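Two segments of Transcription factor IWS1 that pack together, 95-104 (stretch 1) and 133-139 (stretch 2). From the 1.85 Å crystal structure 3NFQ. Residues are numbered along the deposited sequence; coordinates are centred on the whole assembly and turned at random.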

ATOM      1  N   SER A  95       1.138  -7.924  -7.737  1.00 15.12           N
ATOM      2  CA  SER A  95       1.982  -9.064  -7.695  1.00 16.17           C
ATOM      3  C   SER A  95       2.296  -9.448  -6.254  1.00 16.07           C
ATOM      4  O   SER A  95       2.208  -8.613  -5.322  1.00 15.51           O
ATOM      5  CB  SER A  95       3.297  -8.677  -8.406  1.00 13.97           C
ATOM      6  OG  SER A  95       4.009  -7.708  -7.663  1.00 17.95           O
ATOM      7  N   PHE A  96       2.743 -10.695  -6.084  1.00 16.16           N
ATOM      8  CA  PHE A  96       3.170 -11.183  -4.815  1.00 16.33           C
ATOM      9  C   PHE A  96       4.258 -10.287  -4.220  1.00 16.65           C
ATOM     10  O   PHE A  96       4.262 -10.015  -3.019  1.00 15.80           O
ATOM     11  CB  PHE A  96       3.751 -12.609  -4.948  1.00 16.67           C
ATOM     12  CG  PHE A  96       4.164 -13.201  -3.625  1.00 18.44           C
ATOM     13  CD1 PHE A  96       3.206 -13.616  -2.724  1.00 21.40           C
ATOM     14  CD2 PHE A  96       5.506 -13.285  -3.243  1.00 16.80           C
ATOM     15  CE1 PHE A  96       3.556 -14.189  -1.492  1.00 23.70           C
ATOM     16  CE2 PHE A  96       5.856 -13.813  -1.973  1.00 18.14           C
ATOM     17  CZ  PHE A  96       4.866 -14.282  -1.104  1.00 22.83           C
ATOM     18  N   GLU A  97       5.220  -9.863  -5.055  1.00 15.96           N
ATOM     19  CA  GLU A  97       6.296  -9.019  -4.556  1.00 17.08           C
ATOM     20  C   GLU A  97       5.843  -7.688  -3.968  1.00 17.48           C
ATOM     21  O   GLU A  97       6.362  -7.257  -2.944  1.00 17.71           O
ATOM     22  CB  GLU A  97       7.285  -8.731  -5.702  1.00 19.45           C
ATOM     23  CG  GLU A  97       8.063 -10.010  -6.085  1.00 21.98           C
ATOM     24  CD  GLU A  97       7.249 -11.069  -6.860  1.00 23.98           C
ATOM     25  OE1 GLU A  97       6.292 -10.722  -7.601  1.00 21.41           O
ATOM     26  OE2 GLU A  97       7.621 -12.260  -6.747  1.00 23.31           O
ATOM     27  N   ILE A  98       4.833  -7.071  -4.591  1.00 15.90           N
ATOM     28  CA  ILE A  98       4.244  -5.845  -4.041  1.00 15.09           C
ATOM     29  C   ILE A  98       3.474  -6.141  -2.726  1.00 15.29           C
ATOM     30  O   ILE A  98       3.586  -5.404  -1.737  1.00 14.22           O
ATOM     31  CB  ILE A  98       3.353  -5.150  -5.080  1.00 15.17           C
ATOM     32  CG1 ILE A  98       4.203  -4.335  -6.047  1.00 17.70           C
ATOM     33  CG2 ILE A  98       2.254  -4.183  -4.329  1.00 15.74           C
ATOM     34  CD1 ILE A  98       3.511  -4.066  -7.326  1.00 19.60           C
ATOM     35  N   GLN A  99       2.705  -7.230  -2.707  1.00 14.67           N
ATOM     36  CA  GLN A  99       1.955  -7.569  -1.494  1.00 16.08           C
ATOM     37  C   GLN A  99       2.908  -7.816  -0.341  1.00 16.21           C
ATOM     38  O   GLN A  99       2.760  -7.246   0.716  1.00 17.28           O
ATOM     39  CB  GLN A  99       1.116  -8.817  -1.693  1.00 14.98           C
ATOM     40  CG  GLN A  99       0.033  -8.750  -2.804  1.00 14.57           C
ATOM     41  CD  GLN A  99      -0.697 -10.071  -2.959  1.00 16.61           C
ATOM     42  OE1 GLN A  99      -1.013 -10.723  -1.971  1.00 15.92           O
ATOM     43  NE2 GLN A  99      -0.990 -10.465  -4.192  1.00 15.18           N
ATOM     44  N   LYS A 100       3.902  -8.660  -0.569  1.00 15.83           N
ATOM     45  CA  LYS A 100       4.799  -9.042   0.504  1.00 18.06           C
ATOM     46  C   LYS A 100       5.653  -7.864   0.986  1.00 16.87           C
ATOM     47  O   LYS A 100       5.852  -7.666   2.198  1.00 16.54           O
ATOM     48  CB  LYS A 100       5.699 -10.167   0.016  1.00 18.01           C
ATOM     49  CG  LYS A 100       6.432 -10.735   1.181  1.00 25.71           C
ATOM     50  CD  LYS A 100       7.521 -11.693   0.721  1.00 32.47           C
ATOM     51  CE  LYS A 100       8.052 -12.406   1.962  1.00 37.73           C
ATOM     52  NZ  LYS A 100       8.846 -13.577   1.516  1.00 44.33           N
ATOM     53  N   SER A 101       6.135  -7.055   0.047  1.00 15.97           N
ATOM     54  CA  SER A 101       6.934  -5.892   0.445  1.00 16.90           C
ATOM     55  C   SER A 101       6.132  -4.895   1.231  1.00 15.78           C
ATOM     56  O   SER A 101       6.605  -4.336   2.229  1.00 16.87           O
ATOM     57  CB  SER A 101       7.516  -5.162  -0.761  1.00 17.14           C
ATOM     58  OG  SER A 101       8.420  -6.043  -1.413  1.00 22.42           O
ATOM     59  N   LEU A 102       4.929  -4.599   0.754  1.00 14.81           N
ATOM     60  CA  LEU A 102       4.099  -3.645   1.519  1.00 14.35           C
ATOM     61  C   LEU A 102       3.646  -4.155   2.877  1.00 14.00           C
ATOM     62  O   LEU A 102       3.659  -3.410   3.885  1.00 14.99           O
ATOM     63  CB  LEU A 102       2.908  -3.168   0.683  1.00 13.93           C
ATOM     64  CG  LEU A 102       3.256  -2.337  -0.561  1.00 12.50           C
ATOM     65  CD1 LEU A 102       1.941  -1.937  -1.291  1.00 15.04           C
ATOM     66  CD2 LEU A 102       4.010  -1.112  -0.191  1.00 11.04           C
ATOM     67  N   PHE A 103       3.252  -5.421   2.947  1.00 14.72           N
ATOM     68  CA  PHE A 103       2.815  -5.954   4.221  1.00 15.41           C
ATOM     69  C   PHE A 103       4.005  -6.048   5.198  1.00 15.21           C
ATOM     70  O   PHE A 103       3.870  -5.805   6.372  1.00 17.01           O
ATOM     71  CB  PHE A 103       2.096  -7.314   4.032  1.00 14.40           C
ATOM     72  CG  PHE A 103       0.592  -7.184   3.849  1.00 17.16           C
ATOM     73  CD1 PHE A 103       0.003  -7.451   2.615  1.00 15.78           C
ATOM     74  CD2 PHE A 103      -0.213  -6.844   4.924  1.00 17.45           C
ATOM     75  CE1 PHE A 103      -1.419  -7.353   2.457  1.00 18.98           C
ATOM     76  CE2 PHE A 103      -1.620  -6.748   4.756  1.00 21.61           C
ATOM     77  CZ  PHE A 103      -2.193  -6.997   3.540  1.00 17.59           C
ATOM     78  N   ALA A 104       5.200  -6.337   4.715  1.00 17.01           N
ATOM     79  CA  ALA A 104       6.322  -6.363   5.637  1.00 18.27           C
ATOM     80  C   ALA A 104       6.622  -4.973   6.187  1.00 19.56           C
ATOM     81  O   ALA A 104       6.939  -4.794   7.378  1.00 19.41           O
ATOM     82  CB  ALA A 104       7.604  -6.974   4.932  1.00 17.04           C
ATOM     83  N   ARG A 133      -7.459 -15.701  -3.365  1.00 27.00           N
ATOM     84  CA  ARG A 133      -6.268 -15.466  -4.217  1.00 27.29           C
ATOM     85  C   ARG A 133      -4.987 -15.155  -3.464  1.00 25.41           C
ATOM     86  O   ARG A 133      -3.906 -15.014  -4.084  1.00 26.02           O
ATOM     87  CB  ARG A 133      -6.529 -14.306  -5.160  1.00 27.09           C
ATOM     88  CG  ARG A 133      -7.741 -14.507  -6.021  1.00 33.21           C
ATOM     89  CD  ARG A 133      -7.581 -13.607  -7.196  1.00 39.24           C
ATOM     90  NE  ARG A 133      -8.813 -13.488  -7.963  1.00 41.51           N
ATOM     91  CZ  ARG A 133      -8.854 -13.213  -9.258  1.00 42.72           C
ATOM     92  NH1 ARG A 133      -7.726 -13.057  -9.953  1.00 43.67           N
ATOM     93  NH2 ARG A 133     -10.031 -13.105  -9.853  1.00 46.47           N
ATOM     94  N   VAL A 134      -5.088 -15.002  -2.148  1.00 23.07           N
ATOM     95  CA  VAL A 134      -3.950 -14.534  -1.343  1.00 20.41           C
ATOM     96  C   VAL A 134      -3.219 -15.733  -0.782  1.00 20.56           C
ATOM     97  O   VAL A 134      -3.828 -16.656  -0.347  1.00 19.85           O
ATOM     98  CB  VAL A 134      -4.434 -13.608  -0.196  1.00 20.02           C
ATOM     99  CG1 VAL A 134      -3.285 -13.142   0.699  1.00 18.65           C
ATOM    100  CG2 VAL A 134      -5.174 -12.412  -0.786  1.00 22.75           C
ATOM    101  N   GLU A 135      -1.904 -15.719  -0.836  1.00 18.70           N
ATOM    102  CA  GLU A 135      -1.090 -16.756  -0.231  1.00 20.15           C
ATOM    103  C   GLU A 135      -1.271 -16.788   1.264  1.00 19.13           C
ATOM    104  O   GLU A 135      -1.348 -15.754   1.891  1.00 17.99           O
ATOM    105  CB  GLU A 135       0.360 -16.447  -0.558  1.00 19.68           C
ATOM    106  CG  GLU A 135       0.660 -16.658  -2.033  1.00 23.75           C
ATOM    107  CD  GLU A 135       0.271 -18.086  -2.512  1.00 31.27           C
ATOM    108  OE1 GLU A 135       0.707 -19.067  -1.857  1.00 37.23           O
ATOM    109  OE2 GLU A 135      -0.482 -18.211  -3.504  1.00 30.98           O
ATOM    110  N   ALA A 136      -1.342 -17.989   1.844  1.00 19.66           N
ATOM    111  CA  ALA A 136      -1.671 -18.105   3.262  1.00 18.82           C
ATOM    112  C   ALA A 136      -0.804 -17.290   4.135  1.00 18.72           C
ATOM    113  O   ALA A 136      -1.284 -16.709   5.113  1.00 20.58           O
ATOM    114  CB  ALA A 136      -1.665 -19.588   3.726  1.00 19.13           C
ATOM    115  N   GLN A 137       0.505 -17.204   3.845  1.00 18.42           N
ATOM    116  CA  GLN A 137       1.334 -16.481   4.779  1.00 19.87           C
ATOM    117  C   GLN A 137       0.923 -14.991   4.857  1.00 19.53           C
ATOM    118  O   GLN A 137       0.994 -14.390   5.911  1.00 19.42           O
ATOM    119  CB  GLN A 137       2.843 -16.593   4.454  1.00 20.61           C
ATOM    120  CG  GLN A 137       3.171 -15.681   3.315  1.00 29.70           C
ATOM    121  CD  GLN A 137       4.512 -15.933   2.630  1.00 38.81           C
ATOM    122  OE1 GLN A 137       5.487 -15.186   2.844  1.00 41.20           O
ATOM    123  NE2 GLN A 137       4.545 -16.957   1.743  1.00 42.92           N
ATOM    124  N   LEU A 138       0.458 -14.418   3.742  1.00 18.98           N
ATOM    125  CA  LEU A 138       0.063 -13.025   3.737  1.00 17.23           C
ATOM    126  C   LEU A 138      -1.337 -12.844   4.314  1.00 15.85           C
ATOM    127  O   LEU A 138      -1.563 -11.861   4.982  1.00 18.00           O
ATOM    128  CB  LEU A 138       0.138 -12.425   2.310  1.00 17.07           C
ATOM    129  CG  LEU A 138       1.583 -12.411   1.764  1.00 17.64           C
ATOM    130  CD1 LEU A 138       1.544 -11.825   0.359  1.00 19.04           C
ATOM    131  CD2 LEU A 138       2.405 -11.514   2.654  1.00 23.20           C
ATOM    132  N   ALA A 139      -2.237 -13.804   4.104  1.00 16.50           N
ATOM    133  CA  ALA A 139      -3.596 -13.727   4.643  1.00 16.76           C
ATOM    134  C   ALA A 139      -3.546 -13.741   6.177  1.00 17.26           C
ATOM    135  O   ALA A 139      -4.232 -12.960   6.853  1.00 15.04           O
ATOM    136  CB  ALA A 139      -4.478 -14.886   4.089  1.00 16.08           C
TER
HETATM  137  O   HOH W   1      -0.628 -13.410  -2.301  1.00 18.60           O

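The start of one helix packs against the start of another through a small, mostly apolar contact centred on Leu 138, with no direct hydrogen bond between the two stretches and a single water bridging them. Some 345 Å² of surface is buried, counting both sides, and the residues that touch lie at least 35 positions apart in the chain.

Stretch 1 is helical from Phe 96 onward. Ser 95 caps this helix: Ser 95 OG accepts from Ile 98 N at 3.2 Å, satisfying an amide that the first turn leaves without a backbone partner. The regular i to i+4 ladder then begins with Gln 99 N to Ser 95 O at 3.0 Å and Lys 100 N to Phe 96 O at 2.8 Å. Further along, the hydroxyl of Ser 101 turns back on its own helix, Ser 101 OG donating to Glu 97 O at 2.8 Å. In stretch 2, Arg 133 and Val 134 lead into Glu 135 at the N-cap position, and the helix starts at Ala 136; Glu 135 O accepts from both Leu 138 N at 2.9 Å and Ala 139 N at 3.1 Å. The backbones stay well apart, with the CA atoms of Lys 100 and Leu 138 separated by 7.0 Å and those of Phe 96 and Glu 135 by 8.4 Å, so side chains fill the space between.

Leu 138 (m, t) points toward stretch 1 and has the largest covered area of any residue here. Leu 138 CD1 lies 3.6 Å from Phe 96 CE1, and Leu 138 CD2 lies 4.4 Å from Phe 103 CB, so the two methyls reach residues nearly two turns apart on the facing helix. Lys 100 adds a looser contact, Lys 100 CG lying 4.4 Å from Leu 138 CD2, before the chain runs on outward. These are van der Waals contacts that take hydrocarbon surface out of solvent.

The CA-to-CB bond of Phe 96 points sideways to stretch 2, but with chi1 at t the end of the ring comes nearer. Phe 96 CE1 meets the aliphatic Glu 135 CG at 3.8 Å, while Gln 137 NE2 approaches Phe 96 CZ at 3.9 Å, at the ring's edge and near its plane. Gln 137 also reaches Lys 100, Gln 137 OE1 lying 3.9 Å from Lys 100 CE; this is proximity to a methylene, without a hydrogen bond.

The polar link runs through Gln 99, a buried residue whose CB points toward stretch 2. Gln 99 OE1 accepts a hydrogen bond from water 1 at 2.7 Å, and the same water accepts from Glu 135 N at 3.0 Å. The water thus joins a side-chain carbonyl to a backbone amide that are too far apart to bond directly. Gln 99 OE1 also packs 3.6 Å from Leu 138 CD1, placing the bridge beside the apolar centre, while Gln 99 NE2 finds its partner elsewhere in the structure.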